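Local coordinates for cystathionine beta-lyase family protein, YNBB B.subtilis ortholog (Clostridium acetobutylicum, PDB 3HVY), which probably acts as a pyridoxal-phosphate-dependent lyase of the cystathionine beta-lyase and methionine gamma-lyase type, with a putative part in aluminium resistance, at the interface of chains A and B and the interface of chains A and C. Numbering follows the deposited sequence. Chains: chain A/B/C, Cystathionine beta-lyase family protein, YNBB B.subtilis ortholog.

Contact 1: the interface of chains A and B. Residues chain A 271-273, 276; chain B 99-100, 102-103, 106-107, 270.
This patch belongs to a two-fold symmetric subunit interface between two copies of the enzyme, and it probably helps to build the dimer common to fold type I pyridoxal-phosphate enzymes. The loop after helix 261-271 of chain A lies across the start of helix 101-111 of chain B. A:Thr272 is central. A:Thr272 CA sits over one face of the B:His103 imidazole, displaced toward the rim, 3.8 Å from the ring centroid. The methyl A:Thr272 CG2 points beside its own backbone N, 3.8 Å from B:Val99 CG1, and the two side chains cross at about a right angle. The carbonyl A:Thr272 O accepts a hydrogen bond from B:Arg270 NH2 at 3.1 Å. This oxygen lies at the guanidinium edge, in plane, but NH2 stands above the carbonyl plane. B:Arg270 reaches it with a bend at chi2 (67°). Water 1 also bonds to A:Thr272 O (2.9 Å) and ties it to B:His103 NE2 and to NE and O of B:Arg270.

B:His103 is held from within its own chain. Its CG is anti to the backbone N (chi1 -173°), and B:His103 ND1 accepts from B:Val99 N at 3.1 Å. That bond suggests that the ring hydrogen sits on NE2, where the water could accept it. B:Asn100 OD1 caps the helix start by accepting from B:His103 N at 2.8 Å, nearly along the C=O axis. A:Ile276 meets the B:Asn100 amide tip to tip. A:Val273 packs with both methyls against the B:His103 backbone, A:Val273 CG2 3.9 Å from B:His103 CA. The patch probably helps to hold the start of helix 101-111 against the neighbouring subunit.

Contact 2: the interface of chains A and C. Residues chain A 9-10, 13-14; chain C 47, 51, 54-55.
The A:Tyr14 ring has the CG methylene of A:Lys13, from its own chain, over the centre of one face, 3.7 Å above the plane. At the ring edge, in plane, lies the side-chain carbonyl OE1 of C:Gln54. This is a helix-to-helix contact of a methionine gamma-lyase family protein. The N-terminal helix 4-14 of chain A packs on the end of the long helix 18-55 of chain C. The interface is two-fold symmetric, and it may join dimers into the deposited tetramer.

The phenol and the amide meet tip to tip, with their planes 69° apart. A:Tyr14 OH donates a short hydrogen bond of 2.5 Å to C:Gln54 OE1. The hydroxyl stands above the amide carbonyl plane, so it is not on a lone pair. A:Lys13 NZ adds a weak hydrogen bond of 3.2 Å to C:Gln54 OE1, so the amide oxygen has two donors from chain A.

A:Lys13 leaves its helix with CG anti to the backbone N (chi1 -178°), then bends at chi2 and chi4. A:Lys13 and C:Lys51 run antiparallel alongside each other and meet through their alkyl chains, A:Lys13 CD 3.7 Å from C:Lys51 CG. The two amines diverge. C:Lys51 turns at chi3 (-75°), and C:Lys51 NZ donates a hydrogen bond to the hydroxyl OG of A:Ser9 at 2.6 Å. A:Lys13 NZ is 5.0 Å from the carboxylate OE2 of C:Glu55, whose opposite charge may steady it without a salt bridge.

C:Leu47 adds a further apolar contact. C:Leu47 CD1 approaches A:Tyr14 CE2 at 3.8 Å. The A:Leu10 and C:Leu47 side chains lie at a slant to each other, with C:Leu47 CD2 3.8 Å from A:Leu10 CD2. C:Leu47 CD2 also packs on A:Ser9 CB.

Contact 1: the interface of chains A and B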
ATOM      1  N   VAL A 271     -22.548   9.875  -4.630  1.00 33.21           N
ATOM      2  CA  VAL A 271     -21.240   9.271  -4.666  1.00 32.25           C
ATOM      3  C   VAL A 271     -21.299   7.831  -4.229  1.00 33.32           C
ATOM      4  O   VAL A 271     -20.673   7.017  -4.836  1.00 31.18           O
ATOM      5  CB  VAL A 271     -20.203  10.025  -3.834  1.00 35.58           C
ATOM      6  CG1 VAL A 271     -18.863   9.281  -3.897  1.00 34.09           C
ATOM      7  CG2 VAL A 271     -20.039  11.438  -4.367  1.00 34.23           C
ATOM      8  N   THR A 272     -22.064   7.493  -3.189  1.00 31.84           N
ATOM      9  CA  THR A 272     -22.278   6.080  -2.860  1.00 29.95           C
ATOM     10  C   THR A 272     -23.728   5.775  -3.167  1.00 29.70           C
ATOM     11  O   THR A 272     -24.146   5.732  -4.341  1.00 29.73           O
ATOM     12  CB  THR A 272     -21.840   5.766  -1.382  1.00 29.88           C
ATOM     13  OG1 THR A 272     -22.657   6.502  -0.440  1.00 32.51           O
ATOM     14  CG2 THR A 272     -20.434   6.150  -1.178  1.00 28.65           C
ATOM     15  N   VAL A 273     -24.551   5.630  -2.139  1.00 32.91           N
ATOM     16  CA  VAL A 273     -25.971   5.379  -2.355  1.00 31.70           C
ATOM     17  C   VAL A 273     -26.797   6.011  -1.253  1.00 31.58           C
ATOM     18  O   VAL A 273     -26.284   6.313  -0.166  1.00 32.10           O
ATOM     19  CB  VAL A 273     -26.307   3.856  -2.456  1.00 35.40           C
ATOM     20  CG1 VAL A 273     -25.995   3.325  -3.851  1.00 33.58           C
ATOM     21  CG2 VAL A 273     -25.567   3.069  -1.365  1.00 33.20           C
ATOM     22  N   ILE A 276     -26.509   5.536   2.760  1.00 43.35           N
ATOM     23  CA  ILE A 276     -25.121   5.282   3.161  1.00 40.53           C
ATOM     24  C   ILE A 276     -24.313   6.561   3.151  1.00 40.51           C
ATOM     25  O   ILE A 276     -23.734   6.951   4.172  1.00 38.06           O
ATOM     26  CB  ILE A 276     -24.466   4.249   2.288  1.00 40.50           C
ATOM     27  CG1 ILE A 276     -25.128   2.887   2.546  1.00 40.92           C
ATOM     28  CG2 ILE A 276     -22.993   4.202   2.572  1.00 36.73           C
ATOM     29  CD1 ILE A 276     -24.474   1.788   1.822  1.00 53.76           C
TER
ATOM     30  N   VAL B  99     -18.299   0.934  -1.876  1.00 33.07           N
ATOM     31  CA  VAL B  99     -18.056   1.009  -0.428  1.00 33.80           C
ATOM     32  C   VAL B  99     -18.610  -0.176   0.308  1.00 38.46           C
ATOM     33  O   VAL B  99     -18.190  -0.440   1.427  1.00 37.06           O
ATOM     34  CB  VAL B  99     -18.608   2.347   0.207  1.00 31.15           C
ATOM     35  CG1 VAL B  99     -17.835   3.535  -0.409  1.00 31.94           C
ATOM     36  CG2 VAL B  99     -20.094   2.492   0.046  1.00 32.47           C
ATOM     37  N   ASN B 100     -19.552  -0.865  -0.327  1.00 38.08           N
ATOM     38  CA  ASN B 100     -20.149  -2.128   0.147  1.00 40.87           C
ATOM     39  C   ASN B 100     -20.989  -2.759  -0.974  1.00 38.87           C
ATOM     40  O   ASN B 100     -21.068  -2.229  -2.072  1.00 35.45           O
ATOM     41  CB  ASN B 100     -21.005  -1.914   1.423  1.00 39.35           C
ATOM     42  CG  ASN B 100     -22.092  -0.850   1.240  1.00 42.53           C
ATOM     43  OD1 ASN B 100     -22.655  -0.685   0.161  1.00 40.74           O
ATOM     44  ND2 ASN B 100     -22.380  -0.113   2.301  1.00 41.93           N
ATOM     45  N   THR B 102     -24.280  -2.974  -1.061  1.00 35.61           N
ATOM     46  CA  THR B 102     -25.465  -2.154  -1.309  1.00 34.45           C
ATOM     47  C   THR B 102     -25.133  -1.085  -2.352  1.00 34.47           C
ATOM     48  O   THR B 102     -25.942  -0.786  -3.227  1.00 30.31           O
ATOM     49  CB  THR B 102     -25.957  -1.491  -0.029  1.00 35.84           C
ATOM     50  OG1 THR B 102     -26.182  -2.497   0.963  1.00 38.73           O
ATOM     51  CG2 THR B 102     -27.234  -0.686  -0.268  1.00 33.57           C
ATOM     52  N   HIS B 103     -23.904  -0.572  -2.306  1.00 33.66           N
ATOM     53  CA  HIS B 103     -23.452   0.392  -3.295  1.00 34.15           C
ATOM     54  C   HIS B 103     -23.526  -0.250  -4.699  1.00 33.56           C
ATOM     55  O   HIS B 103     -24.082   0.356  -5.601  1.00 34.43           O
ATOM     56  CB  HIS B 103     -22.030   0.836  -2.964  1.00 35.66           C
ATOM     57  CG  HIS B 103     -21.512   1.945  -3.815  1.00 32.64           C
ATOM     58  ND1 HIS B 103     -20.337   2.589  -3.526  1.00 30.02           N
ATOM     59  CD2 HIS B 103     -22.023   2.567  -4.910  1.00 32.93           C
ATOM     60  CE1 HIS B 103     -20.102   3.508  -4.450  1.00 32.91           C
ATOM     61  NE2 HIS B 103     -21.117   3.522  -5.294  1.00 34.05           N
ATOM     62  N   GLY B 106     -27.210  -0.868  -5.640  1.00 31.98           N
ATOM     63  CA  GLY B 106     -27.764   0.451  -5.971  1.00 32.44           C
ATOM     64  C   GLY B 106     -27.371   1.008  -7.303  1.00 31.11           C
ATOM     65  O   GLY B 106     -28.211   1.521  -8.048  1.00 32.29           O
ATOM     66  N   ALA B 107     -26.082   0.905  -7.632  1.00 30.22           N
ATOM     67  CA  ALA B 107     -25.607   1.399  -8.916  1.00 30.82           C
ATOM     68  C   ALA B 107     -26.263   0.674 -10.101  1.00 33.72           C
ATOM     69  O   ALA B 107     -26.593   1.314 -11.125  1.00 31.95           O
ATOM     70  CB  ALA B 107     -24.076   1.331  -9.012  1.00 29.78           C
ATOM     71  N   ARG B 270     -23.449   5.632 -13.304  1.00 31.78           N
ATOM     72  CA  ARG B 270     -23.907   5.940 -11.965  1.00 32.49           C
ATOM     73  C   ARG B 270     -22.788   5.828 -10.938  1.00 33.37           C
ATOM     74  O   ARG B 270     -22.757   6.593 -10.015  1.00 33.08           O
ATOM     75  CB  ARG B 270     -25.044   4.995 -11.571  1.00 31.08           C
ATOM     76  CG  ARG B 270     -25.311   4.993 -10.107  1.00 32.74           C
ATOM     77  CD  ARG B 270     -25.892   6.331  -9.553  1.00 34.72           C
ATOM     78  NE  ARG B 270     -25.773   6.343  -8.090  1.00 36.41           N
ATOM     79  CZ  ARG B 270     -26.575   7.019  -7.288  1.00 38.64           C
ATOM     80  NH1 ARG B 270     -27.527   7.788  -7.782  1.00 42.19           N
ATOM     81  NH2 ARG B 270     -26.420   6.936  -5.990  1.00 32.22           N
TER
HETATM   82  O   HOH W   1     -22.860   5.565  -6.987  1.00 45.51           O

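Contact 2: the interface of chains A and C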
ATOM      1  N   SER A   9      25.197  23.154 -18.970  1.00 37.79           N
ATOM      2  CA  SER A   9      24.435  21.937 -19.039  1.00 37.72           C
ATOM      3  C   SER A   9      23.148  22.120 -19.849  1.00 36.39           C
ATOM      4  O   SER A   9      22.774  21.251 -20.631  1.00 36.65           O
ATOM      5  CB  SER A   9      24.102  21.441 -17.641  1.00 39.85           C
ATOM      6  OG  SER A   9      23.402  20.208 -17.714  1.00 37.16           O
ATOM      7  N   LEU A  10      22.457  23.234 -19.623  1.00 34.02           N
ATOM      8  CA  LEU A  10      21.245  23.554 -20.379  1.00 33.37           C
ATOM      9  C   LEU A  10      21.514  23.639 -21.882  1.00 34.75           C
ATOM     10  O   LEU A  10      20.773  23.077 -22.692  1.00 33.67           O
ATOM     11  CB  LEU A  10      20.644  24.873 -19.902  1.00 34.24           C
ATOM     12  CG  LEU A  10      20.033  24.853 -18.506  1.00 31.25           C
ATOM     13  CD1 LEU A  10      19.626  26.260 -18.072  1.00 35.28           C
ATOM     14  CD2 LEU A  10      18.848  23.888 -18.502  1.00 33.90           C
ATOM     15  N   LYS A  13      22.748  19.948 -23.109  1.00 42.10           N
ATOM     16  CA  LYS A  13      21.766  18.866 -23.132  1.00 42.39           C
ATOM     17  C   LYS A  13      20.527  19.222 -23.924  1.00 39.13           C
ATOM     18  O   LYS A  13      20.011  18.385 -24.631  1.00 38.30           O
ATOM     19  CB  LYS A  13      21.334  18.397 -21.732  1.00 43.69           C
ATOM     20  CG  LYS A  13      20.323  17.197 -21.813  1.00 54.23           C
ATOM     21  CD  LYS A  13      20.528  16.096 -20.763  1.00 57.28           C
ATOM     22  CE  LYS A  13      19.970  14.737 -21.238  1.00 59.11           C
ATOM     23  NZ  LYS A  13      18.456  14.705 -21.285  1.00 60.03           N
ATOM     24  N   TYR A  14      20.043  20.455 -23.800  1.00 35.76           N
ATOM     25  CA  TYR A  14      18.750  20.818 -24.399  1.00 33.53           C
ATOM     26  C   TYR A  14      18.805  21.817 -25.557  1.00 34.91           C
ATOM     27  O   TYR A  14      17.749  22.203 -26.112  1.00 32.56           O
ATOM     28  CB  TYR A  14      17.807  21.355 -23.335  1.00 31.70           C
ATOM     29  CG  TYR A  14      17.593  20.376 -22.197  1.00 36.94           C
ATOM     30  CD1 TYR A  14      16.748  19.286 -22.348  1.00 39.94           C
ATOM     31  CD2 TYR A  14      18.235  20.550 -20.978  1.00 38.64           C
ATOM     32  CE1 TYR A  14      16.548  18.373 -21.293  1.00 33.92           C
ATOM     33  CE2 TYR A  14      18.054  19.664 -19.950  1.00 36.91           C
ATOM     34  CZ  TYR A  14      17.194  18.572 -20.110  1.00 35.96           C
ATOM     35  OH  TYR A  14      16.991  17.681 -19.077  1.00 37.52           O
TER
ATOM     36  N   LEU C  47      18.309  20.493 -11.983  1.00 30.20           N
ATOM     37  CA  LEU C  47      18.681  20.072 -13.328  1.00 31.07           C
ATOM     38  C   LEU C  47      19.481  18.757 -13.279  1.00 30.24           C
ATOM     39  O   LEU C  47      19.273  17.821 -14.059  1.00 30.13           O
ATOM     40  CB  LEU C  47      19.508  21.165 -13.979  1.00 32.63           C
ATOM     41  CG  LEU C  47      20.059  20.928 -15.377  1.00 34.87           C
ATOM     42  CD1 LEU C  47      18.956  20.613 -16.373  1.00 34.69           C
ATOM     43  CD2 LEU C  47      20.909  22.135 -15.792  1.00 28.85           C
ATOM     44  N   LYS C  51      18.159  15.543 -15.278  1.00 32.53           N
ATOM     45  CA  LYS C  51      18.991  14.850 -16.231  1.00 30.21           C
ATOM     46  C   LYS C  51      19.132  13.344 -15.993  1.00 29.03           C
ATOM     47  O   LYS C  51      19.061  12.530 -16.952  1.00 29.07           O
ATOM     48  CB  LYS C  51      20.397  15.470 -16.248  1.00 31.17           C
ATOM     49  CG  LYS C  51      20.534  16.671 -17.123  1.00 42.98           C
ATOM     50  CD  LYS C  51      22.049  16.972 -17.466  1.00 50.89           C
ATOM     51  CE  LYS C  51      22.788  17.600 -16.272  1.00 58.14           C
ATOM     52  NZ  LYS C  51      24.218  17.984 -16.578  1.00 60.50           N
ATOM     53  N   GLN C  54      16.052  11.433 -16.904  1.00 31.11           N
ATOM     54  CA  GLN C  54      15.882  11.351 -18.380  1.00 31.87           C
ATOM     55  C   GLN C  54      16.879  10.377 -18.979  1.00 30.50           C
ATOM     56  O   GLN C  54      16.527   9.553 -19.867  1.00 28.65           O
ATOM     57  CB  GLN C  54      16.001  12.737 -19.010  1.00 34.64           C
ATOM     58  CG  GLN C  54      14.828  13.635 -18.579  1.00 37.45           C
ATOM     59  CD  GLN C  54      14.788  14.984 -19.226  1.00 37.38           C
ATOM     60  OE1 GLN C  54      15.804  15.510 -19.693  1.00 33.07           O
ATOM     61  NE2 GLN C  54      13.598  15.590 -19.217  1.00 31.51           N
ATOM     62  N   GLU C  55      18.098  10.398 -18.468  1.00 30.63           N
ATOM     63  CA  GLU C  55      19.110   9.474 -18.976  1.00 30.60           C
ATOM     64  C   GLU C  55      18.798   8.004 -18.644  1.00 32.31           C
ATOM     65  O   GLU C  55      19.128   7.148 -19.411  1.00 32.73           O
ATOM     66  CB  GLU C  55      20.526   9.880 -18.540  1.00 33.53           C
ATOM     67  CG  GLU C  55      20.942  11.253 -19.151  1.00 44.46           C
ATOM     68  CD  GLU C  55      22.221  11.878 -18.539  1.00 51.02           C
ATOM     69  OE1 GLU C  55      22.887  11.198 -17.737  1.00 50.89           O
ATOM     70  OE2 GLU C  55      22.567  13.037 -18.889  1.00 49.58           O
TER

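The C-alpha centres of contact 1 and contact 2 are about 48 Å apart. They share chain A but no residues and no secondary-structure elements. Contact 1 uses helices 101-111 and 261-271 with the loops beside them. Contact 2 uses helices 4-14 and 18-55 near the N-terminus. Chain A therefore meets chain B and chain C through separate surfaces. Each interface is two-fold symmetric, so each contact recurs with the chains exchanged. Two different two-fold interfaces are enough to link four copies, which fits the deposited tetramer. The structure alone does not show that this tetramer forms in solution.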